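Local coordinates for putative methyltransferase protein (Bacteroides fragilis, PDB 5BP9) that binds S-adenosyl-L-homocysteine and probably works as an S-adenosylmethionine-dependent methyltransferase whose physiological substrate is not established, at residues Met38-Leu43 and Phe153-Ala158; Arg95-Met100 and Asp272-Leu277; Thr160-Leu165 and Leu190-Gly195; Gly175-Met180 and Leu244-Gln249. All coordinates share one frame; numbering follows the deposited sequence.

Contact 1 of 4, residues Met38-Leu43 and Phe153-Ala158; sequences MNTSLL and FDERFA
N39 lies over the start of the 153-158 loop, its CB against F153 O and its amide reaching across to E155. N39 ND2 donates to E155 OE2 at 3.1 Å with a fairly straight N-H...O angle of 158°, yet it meets the carboxylate from above its plane. The glutamate chain is bent at chi2 (88°), which brings the carboxylate to the amide. T40 follows with its methyl: CG2 sits 3.6 Å from D154 OD1, while OG1 turns to S37. A water bridges the loops, donating to T40 O and, at 2.7 Å, to D154 OD2. R156 grips D154 side-on, NE and NH2 each meeting a syn lone pair, with NE to OD1 at 3.0 Å and NH2 to OD2 at 2.8 Å. R156 N also binds D154 OD1, and these three bonds should fix the rotation of the carboxylate. Polar residues suit this surface contact. The ring of F153 leads away from N39, and its side chain comes within about 4 Å, nearest atoms, of the bound S-adenosyl-L-homocysteine. The Asx turn at D154, set within a type I turn from D154 to F157, thus shapes the loop beside the cofactor pocket of a Rossmann-like methyltransferase.

Contact 2 of 4, residues Arg95-Met100 and Asp272-Leu277; sequences RTALAM and DYLARL
L274 carries the contact, projecting from its strand so that both methyls meet A97 CB, CD1 at 4.0 Å, and CD2 goes on to T96 CG2 at 3.8 Å and A97 N at 3.9 Å. Alanine suits this place because its single methyl lets the leucine branch come close to the helix backbone. In L274, CG stands anti to the backbone N (chi1 178°), which carries the forked end out toward the helix. T96 turns its methyl to the leucine and keeps its hydroxyl for other partners, L92 O and K266 NZ, so one small residue serves an apolar neighbour and two polar ones. One helical turn on, the selenomethionine M100 extends along the same side: SE is 4.4 Å from L274 CD2, and CE reaches R276 NH2 at 3.4 Å, the two chains crossing at about a right angle. R276, bent at chi3, brings NH2 to the methyl, while NH1 makes a salt bridge with E263 on the adjacent strand, which helps to position the guanidinium. The helix and strand segments run nearly parallel, 22° apart, with axes 9.8 Å from each other. Strand 272-279 lies between antiparallel neighbours 195-202 and 260-267; helix 92-100 packs on this face of the sheet, while helix 248-257 meets Y273, A275 and L277 on the other.

Contact 3 of 4, residues Thr160-Leu165 and Leu190-Gly195; sequences TFDTIL and LLRPDG
A beta-alpha-beta crossover of the Rossmann-like methyltransferase fold begins and ends here: strand 161-166 leads through helix 180-190 to strand 195-202. Just after the helix, L191 bridges F161 in parallel fashion. Two backbone bonds make the join, F161 N to L190 O at 2.8 Å and R192 N to F161 O at 2.8 Å, the second almost straight. R192 then stretches back over the 160-162 backbone, extended from CG to NE, with F161 CA beneath one face of its guanidinium. NE donates to T160 OG1 at 2.9 Å, within the guanidinium plane and at 172°; chi1 of 69° places OG1 between the backbone N and the carbonyl carbon, facing it. On the same guanidinium, NH1 makes a salt bridge, weak as a hydrogen bond, to D162 OD2 at 3.2 Å, with the two flat groups nearly perpendicular (83°). That carboxylate oxygen also accepts from T104 N, so the aspartate ties strand 104-108 to the arginine. At the end of the helix the packing is apolar: I164 CD1 touches L191 CD2 at 3.6 Å and L190 CB at 3.7 Å. Glycine suits position 195, since a CB there would run into R192 O within the type II turn R192-G195.

Contact 4 of 4, residues Gly175-Met180 and Leu244-Gln249; sequences GRLENM and LYIDFQ
G175 opens the contact with its backbone: its carbonyl O lies 3.6 Å from L244 CB. Its positive phi (84°) favours glycine; the CA atoms of G175 and L244 are 4.6 Å apart. The CB of R176 points away from the partner segment. L177 then turns its CD2 methyl into an apolar patch, 3.7 Å from I246 CD1 and 4.1 Å from L244 CD1; the leucine pair cross at about a right angle, whereas L177 and I246 meet more obliquely. Backbone bonds N179 N to R176 O and M180 N to L177 O curl the chain, which brings the selenomethionine M180 back beside L177 on the same side. Bent at chi2 (-76°), M180 sends its CE methyl between two partners: it meets I246 CD1 tip to tip at 3.6 Å and presses on L244 CD2 at 3.5 Å, tighter than usual for two carbons. The long unbranched selenoether chain, like that of methionine, suits this place, since it can fit itself to branched neighbours. Y254 of helix 248-257 also packs on L177 and M180. With no hydrogen bond between the two segments, cohesion across this buried contact rests on methyl packing and shape fit, while outside partners serve nearby polar groups, such as S171 and N169 at L244 O.

From the N terminus, residues 38-43 meet 153-158, so contact 1 closes a loop that holds strands 66-69 and 76-78 of the antiparallel sheet and strands 104-108, 125-130 and 147-149 of the mixed sheet. Before that loop is complete, 95-100 begins contact 2, which ends only at 272-277; contacts 1 and 2 therefore cross. Contacts 3 and 4 both fall within the span of contact 2, and they cross each other because 175-180 leaves before 190-195 returns. Contact 1 touches contact 3 through F157 and L190, and L98 meets L165 between contacts 2 and 3. Y273 OH, probably hydrogen-bonded to I246 O, joins contact 2 to contact 4, tying the sheet to the start of helix 248-257.

Contact 1 of 4, residues Met38-Leu43 and Phe153-Ala158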
loop_
_atom_site.group_PDB
_atom_site.type_symbol
_atom_site.label_atom_id
_atom_site.label_comp_id
_atom_site.label_asym_id
_atom_site.label_seq_id
_atom_site.Cartn_x
_atom_site.Cartn_y
_atom_site.Cartn_z
HETATM N N MSE A 38 2.616 16.357 -8.477
HETATM C CA MSE A 38 1.874 15.205 -7.914
HETATM C C MSE A 38 2.803 14.030 -7.700
HETATM O O MSE A 38 2.696 13.362 -6.676
HETATM C CB MSE A 38 0.645 14.735 -8.707
HETATM C CG MSE A 38 0.945 14.382 -10.155
ATOM N N ASN A 39 3.736 13.774 -8.632
ATOM C CA ASN A 39 4.592 12.564 -8.523
ATOM C C ASN A 39 5.648 12.611 -7.427
ATOM O O ASN A 39 6.155 11.565 -7.051
ATOM C CB ASN A 39 5.286 12.235 -9.860
ATOM C CG ASN A 39 4.325 11.721 -10.920
ATOM O OD1 ASN A 39 3.148 11.459 -10.672
ATOM N ND2 ASN A 39 4.838 11.587 -12.124
ATOM N N THR A 40 6.013 13.811 -6.961
ATOM C CA THR A 40 7.059 13.961 -5.939
ATOM C C THR A 40 6.516 14.323 -4.571
ATOM O O THR A 40 7.297 14.323 -3.610
ATOM C CB THR A 40 8.103 15.030 -6.331
ATOM O OG1 THR A 40 7.480 16.312 -6.433
ATOM C CG2 THR A 40 8.719 14.693 -7.642
ATOM N N SER A 41 5.200 14.587 -4.484
ATOM C CA SER A 41 4.598 15.124 -3.263
ATOM C C SER A 41 4.797 14.218 -2.027
ATOM O O SER A 41 4.645 12.986 -2.083
ATOM C CB SER A 41 3.108 15.410 -3.468
ATOM O OG SER A 41 2.428 14.247 -3.917
ATOM N N LEU A 42 5.149 14.868 -0.920
ATOM C CA LEU A 42 5.295 14.251 0.387
ATOM C C LEU A 42 4.273 14.875 1.333
ATOM O O LEU A 42 3.735 15.979 1.053
ATOM C CB LEU A 42 6.711 14.491 0.917
ATOM C CG LEU A 42 7.861 13.949 0.056
ATOM C CD1 LEU A 42 9.193 14.334 0.654
ATOM C CD2 LEU A 42 7.734 12.434 -0.081
ATOM N N LEU A 43 3.975 14.195 2.433
ATOM C CA LEU A 43 3.056 14.775 3.429
ATOM C C LEU A 43 3.830 15.676 4.391
ATOM O O LEU A 43 4.834 15.277 4.920
ATOM C CB LEU A 43 2.346 13.700 4.249
ATOM C CG LEU A 43 1.624 12.614 3.479
ATOM C CD1 LEU A 43 0.988 11.634 4.445
ATOM C CD2 LEU A 43 0.573 13.188 2.547
ATOM N N PHE A 153 6.262 7.411 -7.047
ATOM C CA PHE A 153 6.177 7.955 -8.394
ATOM C C PHE A 153 7.214 9.040 -8.718
ATOM O O PHE A 153 7.289 9.504 -9.870
ATOM C CB PHE A 153 4.767 8.460 -8.660
ATOM C CG PHE A 153 3.736 7.387 -8.561
ATOM C CD1 PHE A 153 3.702 6.364 -9.504
ATOM C CD2 PHE A 153 2.836 7.365 -7.518
ATOM C CE1 PHE A 153 2.772 5.356 -9.395
ATOM C CE2 PHE A 153 1.899 6.361 -7.416
ATOM C CZ PHE A 153 1.855 5.364 -8.356
ATOM N N ASP A 154 8.031 9.400 -7.737
ATOM C CA ASP A 154 9.037 10.462 -7.902
ATOM C C ASP A 154 9.967 10.057 -9.043
ATOM O O ASP A 154 10.535 8.971 -9.014
ATOM C CB ASP A 154 9.798 10.633 -6.568
ATOM C CG ASP A 154 10.698 11.839 -6.524
ATOM O OD1 ASP A 154 11.277 12.224 -7.553
ATOM O OD2 ASP A 154 10.862 12.393 -5.416
ATOM N N GLU A 155 10.122 10.939 -10.044
ATOM C CA GLU A 155 11.004 10.664 -11.177
ATOM C C GLU A 155 12.444 10.453 -10.737
ATOM O O GLU A 155 13.216 9.816 -11.452
ATOM C CB GLU A 155 10.942 11.802 -12.203
ATOM C CG GLU A 155 9.598 11.931 -12.893
ATOM C CD GLU A 155 8.581 12.807 -12.176
ATOM O OE1 GLU A 155 8.843 13.283 -11.012
ATOM O OE2 GLU A 155 7.510 13.018 -12.808
ATOM N N ARG A 156 12.825 11.039 -9.590
ATOM C CA ARG A 156 14.182 10.901 -9.057
ATOM C C ARG A 156 14.419 9.615 -8.259
ATOM O O ARG A 156 15.551 9.323 -7.923
ATOM C CB ARG A 156 14.546 12.103 -8.165
ATOM C CG ARG A 156 14.392 13.482 -8.807
ATOM C CD ARG A 156 14.352 14.575 -7.740
ATOM N NE ARG A 156 13.223 14.420 -6.812
ATOM C CZ ARG A 156 13.047 15.117 -5.688
ATOM N NH1 ARG A 156 13.924 16.052 -5.322
ATOM N NH2 ARG A 156 11.982 14.884 -4.919
ATOM N N PHE A 157 13.365 8.868 -7.921
ATOM C CA PHE A 157 13.502 7.612 -7.172
ATOM C C PHE A 157 13.910 6.525 -8.159
ATOM O O PHE A 157 13.121 6.124 -9.038
ATOM C CB PHE A 157 12.179 7.241 -6.467
ATOM C CG PHE A 157 12.185 5.885 -5.802
ATOM C CD1 PHE A 157 13.222 5.504 -4.944
ATOM C CD2 PHE A 157 11.125 4.999 -5.988
ATOM C CE1 PHE A 157 13.229 4.263 -4.331
ATOM C CE2 PHE A 157 11.135 3.753 -5.380
ATOM C CZ PHE A 157 12.187 3.387 -4.545
ATOM N N ALA A 158 15.141 6.056 -8.016
ATOM C CA ALA A 158 15.733 5.124 -8.971
ATOM C C ALA A 158 16.530 4.124 -8.181
ATOM O O ALA A 158 17.445 4.499 -7.440
ATOM C CB ALA A 158 16.636 5.864 -9.957
HETATM O O HOH W 1 9.330 12.025 -3.218
#

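Contact 2 of 4, residues Arg95-Met100 and Asp272-Leu277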
loop_
_atom_site.group_PDB
_atom_site.type_symbol
_atom_site.label_atom_id
_atom_site.label_comp_id
_atom_site.label_asym_id
_atom_site.label_seq_id
_atom_site.Cartn_x
_atom_site.Cartn_y
_atom_site.Cartn_z
ATOM N N ARG A 95 0.965 -12.503 4.954
ATOM C CA ARG A 95 1.900 -13.559 5.334
ATOM C C ARG A 95 2.383 -14.313 4.102
ATOM O O ARG A 95 3.575 -14.640 3.983
ATOM C CB ARG A 95 1.257 -14.543 6.336
ATOM C CG ARG A 95 0.862 -13.941 7.668
ATOM C CD ARG A 95 0.499 -15.024 8.686
ATOM N NE ARG A 95 -0.531 -15.969 8.216
ATOM C CZ ARG A 95 -1.847 -15.899 8.464
ATOM N NH1 ARG A 95 -2.384 -14.901 9.166
ATOM N NH2 ARG A 95 -2.652 -16.843 7.983
ATOM N N THR A 96 1.454 -14.582 3.181
ATOM C CA THR A 96 1.739 -15.328 1.971
ATOM C C THR A 96 2.748 -14.556 1.124
ATOM O O THR A 96 3.733 -15.103 0.637
ATOM C CB THR A 96 0.442 -15.589 1.163
ATOM O OG1 THR A 96 -0.472 -16.358 1.968
ATOM C CG2 THR A 96 0.743 -16.328 -0.145
ATOM N N ALA A 97 2.502 -13.264 0.964
ATOM C CA ALA A 97 3.419 -12.421 0.213
ATOM C C ALA A 97 4.824 -12.320 0.811
ATOM O O ALA A 97 5.793 -12.432 0.077
ATOM C CB ALA A 97 2.806 -11.034 0.028
ATOM N N LEU A 98 4.943 -12.107 2.123
ATOM C CA LEU A 98 6.250 -12.024 2.757
ATOM C C LEU A 98 7.073 -13.286 2.590
ATOM O O LEU A 98 8.259 -13.208 2.302
ATOM C CB LEU A 98 6.149 -11.660 4.252
ATOM C CG LEU A 98 5.482 -10.333 4.607
ATOM C CD1 LEU A 98 5.734 -10.022 6.071
ATOM C CD2 LEU A 98 5.918 -9.169 3.721
ATOM N N ALA A 99 6.427 -14.446 2.720
ATOM C CA ALA A 99 7.116 -15.723 2.547
ATOM C C ALA A 99 7.655 -15.936 1.129
ATOM O O ALA A 99 8.693 -16.608 0.942
ATOM C CB ALA A 99 6.189 -16.852 2.962
HETATM N N MSE A 100 6.968 -15.351 0.144
HETATM C CA MSE A 100 7.330 -15.453 -1.270
HETATM C C MSE A 100 8.363 -14.439 -1.715
HETATM O O MSE A 100 8.957 -14.601 -2.769
HETATM C CB MSE A 100 6.096 -15.196 -2.156
HETATM C CG MSE A 100 5.173 -16.372 -2.146
HETATM SE SE MSE A 100 3.540 -15.718 -3.016
HETATM C CE MSE A 100 4.302 -15.675 -4.806
ATOM N N ASP A 272 -11.161 -10.535 -1.225
ATOM C CA ASP A 272 -9.781 -10.098 -1.300
ATOM C C ASP A 272 -8.890 -11.148 -1.952
ATOM O O ASP A 272 -9.197 -12.341 -1.973
ATOM C CB ASP A 272 -9.221 -9.673 0.070
ATOM C CG ASP A 272 -9.497 -10.668 1.190
ATOM O OD1 ASP A 272 -10.279 -11.623 1.022
ATOM O OD2 ASP A 272 -8.901 -10.462 2.250
ATOM N N TYR A 273 -7.769 -10.676 -2.497
ATOM C CA TYR A 273 -6.853 -11.556 -3.193
ATOM C C TYR A 273 -5.442 -10.998 -3.220
ATOM O O TYR A 273 -5.239 -9.779 -3.043
ATOM C CB TYR A 273 -7.329 -11.826 -4.621
ATOM C CG TYR A 273 -7.242 -10.601 -5.490
ATOM C CD1 TYR A 273 -8.277 -9.707 -5.522
ATOM C CD2 TYR A 273 -6.101 -10.335 -6.239
ATOM C CE1 TYR A 273 -8.217 -8.534 -6.251
ATOM C CE2 TYR A 273 -6.008 -9.165 -7.000
ATOM C CZ TYR A 273 -7.067 -8.277 -7.011
ATOM O OH TYR A 273 -6.937 -7.140 -7.741
ATOM N N LEU A 274 -4.498 -11.913 -3.453
ATOM C CA LEU A 274 -3.094 -11.587 -3.685
ATOM C C LEU A 274 -2.780 -11.944 -5.109
ATOM O O LEU A 274 -3.062 -13.077 -5.536
ATOM C CB LEU A 274 -2.185 -12.331 -2.722
ATOM C CG LEU A 274 -0.665 -12.107 -2.886
ATOM C CD1 LEU A 274 -0.252 -10.695 -2.487
ATOM C CD2 LEU A 274 0.124 -13.158 -2.131
ATOM N N ALA A 275 -2.213 -10.975 -5.846
ATOM C CA ALA A 275 -1.793 -11.180 -7.219
ATOM C C ALA A 275 -0.296 -10.962 -7.378
ATOM O O ALA A 275 0.336 -10.243 -6.595
ATOM C CB ALA A 275 -2.532 -10.236 -8.156
ATOM N N ARG A 276 0.249 -11.596 -8.410
ATOM C CA ARG A 276 1.648 -11.414 -8.830
ATOM C C ARG A 276 1.651 -10.814 -10.217
ATOM O O ARG A 276 1.003 -11.345 -11.127
ATOM C CB ARG A 276 2.397 -12.763 -8.850
ATOM C CG ARG A 276 3.857 -12.633 -9.264
ATOM C CD ARG A 276 4.675 -13.861 -8.882
ATOM N NE ARG A 276 4.148 -15.072 -9.501
ATOM C CZ ARG A 276 4.387 -16.313 -9.080
ATOM N NH1 ARG A 276 3.845 -17.353 -9.734
ATOM N NH2 ARG A 276 5.152 -16.525 -8.016
ATOM N N LEU A 277 2.363 -9.702 -10.369
ATOM C CA LEU A 277 2.497 -9.005 -11.640
ATOM C C LEU A 277 3.964 -9.115 -12.098
ATOM O O LEU A 277 4.891 -8.898 -11.326
ATOM C CB LEU A 277 2.090 -7.525 -11.509
ATOM C CG LEU A 277 0.713 -7.256 -10.868
ATOM C CD1 LEU A 277 0.534 -5.785 -10.471
ATOM C CD2 LEU A 277 -0.415 -7.668 -11.783
#

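Contact 3 of 4, residues Thr160-Leu165 and Leu190-Gly195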
loop_
_atom_site.group_PDB
_atom_site.type_symbol
_atom_site.label_atom_id
_atom_site.label_comp_id
_atom_site.label_asym_id
_atom_site.label_seq_id
_atom_site.Cartn_x
_atom_site.Cartn_y
_atom_site.Cartn_z
ATOM N N THR A 160 16.618 -0.674 -8.183
ATOM C CA THR A 160 15.985 -1.855 -8.782
ATOM C C THR A 160 15.830 -2.980 -7.761
ATOM O O THR A 160 16.566 -3.071 -6.779
ATOM C CB THR A 160 16.695 -2.360 -10.050
ATOM O OG1 THR A 160 17.977 -2.909 -9.704
ATOM C CG2 THR A 160 16.828 -1.258 -11.041
ATOM N N PHE A 161 14.808 -3.794 -8.008
ATOM C CA PHE A 161 14.324 -4.761 -7.052
ATOM C C PHE A 161 13.931 -6.062 -7.714
ATOM O O PHE A 161 13.414 -6.081 -8.822
ATOM C CB PHE A 161 13.118 -4.179 -6.303
ATOM C CG PHE A 161 13.455 -2.904 -5.565
ATOM C CD1 PHE A 161 14.067 -2.966 -4.339
ATOM C CD2 PHE A 161 13.252 -1.657 -6.148
ATOM C CE1 PHE A 161 14.458 -1.834 -3.673
ATOM C CE2 PHE A 161 13.623 -0.497 -5.472
ATOM C CZ PHE A 161 14.230 -0.598 -4.227
ATOM N N ASP A 162 14.154 -7.150 -6.977
ATOM C CA ASP A 162 13.635 -8.464 -7.353
ATOM C C ASP A 162 12.174 -8.662 -6.971
ATOM O O ASP A 162 11.448 -9.361 -7.677
ATOM C CB ASP A 162 14.479 -9.558 -6.732
ATOM C CG ASP A 162 15.941 -9.468 -7.170
ATOM O OD1 ASP A 162 16.201 -9.709 -8.384
ATOM O OD2 ASP A 162 16.797 -9.134 -6.313
ATOM N N THR A 163 11.761 -8.061 -5.859
ATOM C CA THR A 163 10.358 -8.145 -5.399
ATOM C C THR A 163 9.915 -6.757 -4.952
ATOM O O THR A 163 10.628 -6.087 -4.197
ATOM C CB THR A 163 10.173 -9.123 -4.225
ATOM O OG1 THR A 163 10.797 -10.375 -4.519
ATOM C CG2 THR A 163 8.699 -9.405 -3.976
ATOM N N ILE A 164 8.759 -6.339 -5.449
ATOM C CA ILE A 164 8.109 -5.098 -5.017
ATOM C C ILE A 164 6.813 -5.475 -4.296
ATOM O O ILE A 164 5.949 -6.130 -4.878
ATOM C CB ILE A 164 7.851 -4.155 -6.194
ATOM C CG1 ILE A 164 9.212 -3.784 -6.859
ATOM C CG2 ILE A 164 7.094 -2.913 -5.706
ATOM C CD1 ILE A 164 9.105 -2.868 -8.065
ATOM N N LEU A 165 6.714 -5.088 -3.020
ATOM C CA LEU A 165 5.563 -5.432 -2.175
ATOM C C LEU A 165 4.628 -4.249 -2.045
ATOM O O LEU A 165 5.036 -3.184 -1.609
ATOM C CB LEU A 165 6.006 -5.844 -0.768
ATOM C CG LEU A 165 6.856 -7.089 -0.629
ATOM C CD1 LEU A 165 7.243 -7.281 0.828
ATOM C CD2 LEU A 165 6.092 -8.297 -1.143
ATOM N N LEU A 190 11.757 0.021 -12.029
ATOM C CA LEU A 190 12.152 -0.505 -10.727
ATOM C C LEU A 190 12.400 -2.006 -10.653
ATOM O O LEU A 190 13.014 -2.471 -9.686
ATOM C CB LEU A 190 11.072 -0.135 -9.679
ATOM C CG LEU A 190 10.836 1.346 -9.367
ATOM C CD1 LEU A 190 9.721 1.471 -8.351
ATOM C CD2 LEU A 190 12.120 2.047 -8.889
ATOM N N LEU A 191 11.927 -2.759 -11.641
ATOM C CA LEU A 191 12.042 -4.211 -11.591
ATOM C C LEU A 191 13.294 -4.740 -12.263
ATOM O O LEU A 191 13.601 -4.372 -13.408
ATOM C CB LEU A 191 10.835 -4.881 -12.225
ATOM C CG LEU A 191 9.565 -4.875 -11.399
ATOM C CD1 LEU A 191 8.375 -5.334 -12.238
ATOM C CD2 LEU A 191 9.684 -5.740 -10.151
ATOM N N ARG A 192 13.984 -5.623 -11.553
ATOM C CA ARG A 192 15.079 -6.394 -12.154
ATOM C C ARG A 192 14.512 -7.457 -13.081
ATOM O O ARG A 192 13.335 -7.825 -12.971
ATOM C CB ARG A 192 15.918 -7.038 -11.069
ATOM C CG ARG A 192 16.649 -6.000 -10.260
ATOM C CD ARG A 192 17.454 -6.558 -9.124
ATOM N NE ARG A 192 18.124 -5.492 -8.380
ATOM C CZ ARG A 192 18.799 -5.655 -7.241
ATOM N NH1 ARG A 192 18.952 -6.847 -6.691
ATOM N NH2 ARG A 192 19.327 -4.607 -6.640
ATOM N N PRO A 193 15.356 -7.992 -13.982
ATOM C CA PRO A 193 14.923 -9.144 -14.788
ATOM C C PRO A 193 14.399 -10.281 -13.921
ATOM O O PRO A 193 14.973 -10.573 -12.860
ATOM C CB PRO A 193 16.211 -9.575 -15.473
ATOM C CG PRO A 193 16.987 -8.324 -15.612
ATOM C CD PRO A 193 16.720 -7.556 -14.355
ATOM N N ASP A 194 13.277 -10.851 -14.347
ATOM C CA ASP A 194 12.544 -11.890 -13.598
ATOM C C ASP A 194 11.994 -11.445 -12.244
ATOM O O ASP A 194 11.577 -12.290 -11.440
ATOM C CB ASP A 194 13.380 -13.157 -13.438
ATOM C CG ASP A 194 13.863 -13.699 -14.766
ATOM O OD1 ASP A 194 13.100 -13.680 -15.769
ATOM O OD2 ASP A 194 15.023 -14.127 -14.795
ATOM N N GLY A 195 11.965 -10.128 -12.012
ATOM C CA GLY A 195 11.376 -9.579 -10.800
ATOM C C GLY A 195 9.869 -9.685 -10.805
ATOM O O GLY A 195 9.260 -9.957 -11.839
HETATM O O HOH W 2 14.497 -10.827 -10.083
#

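Contact 4 of 4, residues Gly175-Met180 and Leu244-Gln249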
loop_
_atom_site.group_PDB
_atom_site.type_symbol
_atom_site.label_atom_id
_atom_site.label_comp_id
_atom_site.label_asym_id
_atom_site.label_seq_id
_atom_site.Cartn_x
_atom_site.Cartn_y
_atom_site.Cartn_z
ATOM N N GLY A 175 -4.387 5.028 -6.912
ATOM C CA GLY A 175 -5.403 6.084 -6.806
ATOM C C GLY A 175 -6.595 5.936 -7.727
ATOM O O GLY A 175 -7.745 5.898 -7.274
ATOM N N ARG A 176 -6.318 5.882 -9.031
ATOM C CA ARG A 176 -7.353 5.836 -10.061
ATOM C C ARG A 176 -6.859 5.006 -11.247
ATOM O O ARG A 176 -5.669 4.888 -11.484
ATOM C CB ARG A 176 -7.732 7.262 -10.505
ATOM C CG ARG A 176 -8.328 8.119 -9.382
ATOM C CD ARG A 176 -8.866 9.478 -9.816
ATOM N NE ARG A 176 -9.863 9.375 -10.875
ATOM C CZ ARG A 176 -11.159 9.130 -10.689
ATOM N NH1 ARG A 176 -11.664 8.960 -9.467
ATOM N NH2 ARG A 176 -11.955 9.056 -11.743
ATOM N N LEU A 177 -7.793 4.413 -11.974
ATOM C CA LEU A 177 -7.433 3.612 -13.152
ATOM C C LEU A 177 -6.664 4.414 -14.201
ATOM O O LEU A 177 -5.819 3.856 -14.882
ATOM C CB LEU A 177 -8.677 2.965 -13.793
ATOM C CG LEU A 177 -9.426 1.962 -12.914
ATOM C CD1 LEU A 177 -10.637 1.498 -13.698
ATOM C CD2 LEU A 177 -8.533 0.795 -12.509
ATOM N N GLU A 178 -6.939 5.712 -14.317
ATOM C CA GLU A 178 -6.177 6.540 -15.290
ATOM C C GLU A 178 -4.683 6.640 -14.963
ATOM O O GLU A 178 -3.880 7.064 -15.802
ATOM C CB GLU A 178 -6.801 7.933 -15.464
ATOM C CG GLU A 178 -6.720 8.822 -14.237
ATOM C CD GLU A 178 -7.333 10.197 -14.420
ATOM O OE1 GLU A 178 -7.485 10.671 -15.579
ATOM O OE2 GLU A 178 -7.633 10.806 -13.382
ATOM N N ASN A 179 -4.300 6.270 -13.736
ATOM C CA ASN A 179 -2.879 6.196 -13.355
ATOM C C ASN A 179 -2.207 4.854 -13.624
ATOM O O ASN A 179 -1.036 4.692 -13.317
ATOM C CB ASN A 179 -2.731 6.548 -11.888
ATOM C CG ASN A 179 -3.018 8.004 -11.623
ATOM O OD1 ASN A 179 -2.928 8.851 -12.532
ATOM N ND2 ASN A 179 -3.343 8.317 -10.381
HETATM N N MSE A 180 -2.934 3.895 -14.204
HETATM C CA MSE A 180 -2.322 2.599 -14.499
HETATM C C MSE A 180 -1.119 2.682 -15.428
HETATM O O MSE A 180 -0.102 2.035 -15.142
HETATM C CB MSE A 180 -3.340 1.566 -14.997
HETATM C CG MSE A 180 -4.244 1.093 -13.872
HETATM SE SE MSE A 180 -3.228 -0.171 -12.744
HETATM C CE MSE A 180 -4.586 -0.238 -11.441
ATOM N N LEU A 244 -7.431 3.417 -4.562
ATOM C CA LEU A 244 -7.986 2.452 -5.501
ATOM C C LEU A 244 -8.078 1.057 -4.908
ATOM O O LEU A 244 -7.080 0.492 -4.422
ATOM C CB LEU A 244 -7.103 2.379 -6.741
ATOM C CG LEU A 244 -7.519 1.386 -7.847
ATOM C CD1 LEU A 244 -8.828 1.780 -8.515
ATOM C CD2 LEU A 244 -6.394 1.276 -8.868
ATOM N N TYR A 245 -9.280 0.491 -4.961
ATOM C CA TYR A 245 -9.493 -0.956 -4.817
ATOM C C TYR A 245 -9.767 -1.493 -6.210
ATOM O O TYR A 245 -10.404 -0.824 -7.001
ATOM C CB TYR A 245 -10.692 -1.254 -3.900
ATOM C CG TYR A 245 -10.499 -0.786 -2.485
ATOM C CD1 TYR A 245 -10.657 0.559 -2.159
ATOM C CD2 TYR A 245 -10.158 -1.667 -1.485
ATOM C CE1 TYR A 245 -10.452 1.012 -0.870
ATOM C CE2 TYR A 245 -9.957 -1.225 -0.180
ATOM C CZ TYR A 245 -10.104 0.117 0.123
ATOM O OH TYR A 245 -9.898 0.574 1.419
ATOM N N ILE A 246 -9.249 -2.670 -6.526
ATOM C CA ILE A 246 -9.375 -3.169 -7.887
ATOM C C ILE A 246 -9.599 -4.677 -7.846
ATOM O O ILE A 246 -8.886 -5.426 -7.154
ATOM C CB ILE A 246 -8.154 -2.757 -8.744
ATOM C CG1 ILE A 246 -8.370 -3.086 -10.225
ATOM C CG2 ILE A 246 -6.862 -3.395 -8.224
ATOM C CD1 ILE A 246 -7.338 -2.466 -11.134
ATOM N N ASP A 247 -10.627 -5.116 -8.563
ATOM C CA ASP A 247 -10.876 -6.568 -8.715
ATOM C C ASP A 247 -9.847 -7.204 -9.635
ATOM O O ASP A 247 -9.235 -6.509 -10.468
ATOM C CB ASP A 247 -12.314 -6.802 -9.223
ATOM C CG ASP A 247 -12.491 -6.397 -10.651
ATOM O OD1 ASP A 247 -12.805 -5.235 -10.906
ATOM O OD2 ASP A 247 -12.247 -7.231 -11.546
ATOM N N PHE A 248 -9.657 -8.523 -9.498
ATOM C CA PHE A 248 -8.581 -9.188 -10.240
ATOM C C PHE A 248 -8.732 -9.071 -11.769
ATOM O O PHE A 248 -7.731 -8.878 -12.480
ATOM C CB PHE A 248 -8.433 -10.678 -9.858
ATOM C CG PHE A 248 -7.331 -11.364 -10.632
ATOM C CD1 PHE A 248 -6.003 -11.177 -10.273
ATOM C CD2 PHE A 248 -7.606 -12.088 -11.781
ATOM C CE1 PHE A 248 -4.983 -11.757 -10.998
ATOM C CE2 PHE A 248 -6.592 -12.658 -12.516
ATOM C CZ PHE A 248 -5.283 -12.494 -12.131
ATOM N N GLN A 249 -9.955 -9.183 -12.293
ATOM C CA GLN A 249 -10.114 -9.126 -13.749
ATOM C C GLN A 249 -9.760 -7.742 -14.280
ATOM O O GLN A 249 -9.128 -7.604 -15.345
ATOM C CB GLN A 249 -11.510 -9.528 -14.230
ATOM C CG GLN A 249 -11.823 -10.996 -14.016
ATOM C CD GLN A 249 -12.031 -11.325 -12.550
ATOM O OE1 GLN A 249 -12.762 -10.623 -11.856
ATOM N NE2 GLN A 249 -11.359 -12.354 -12.059
#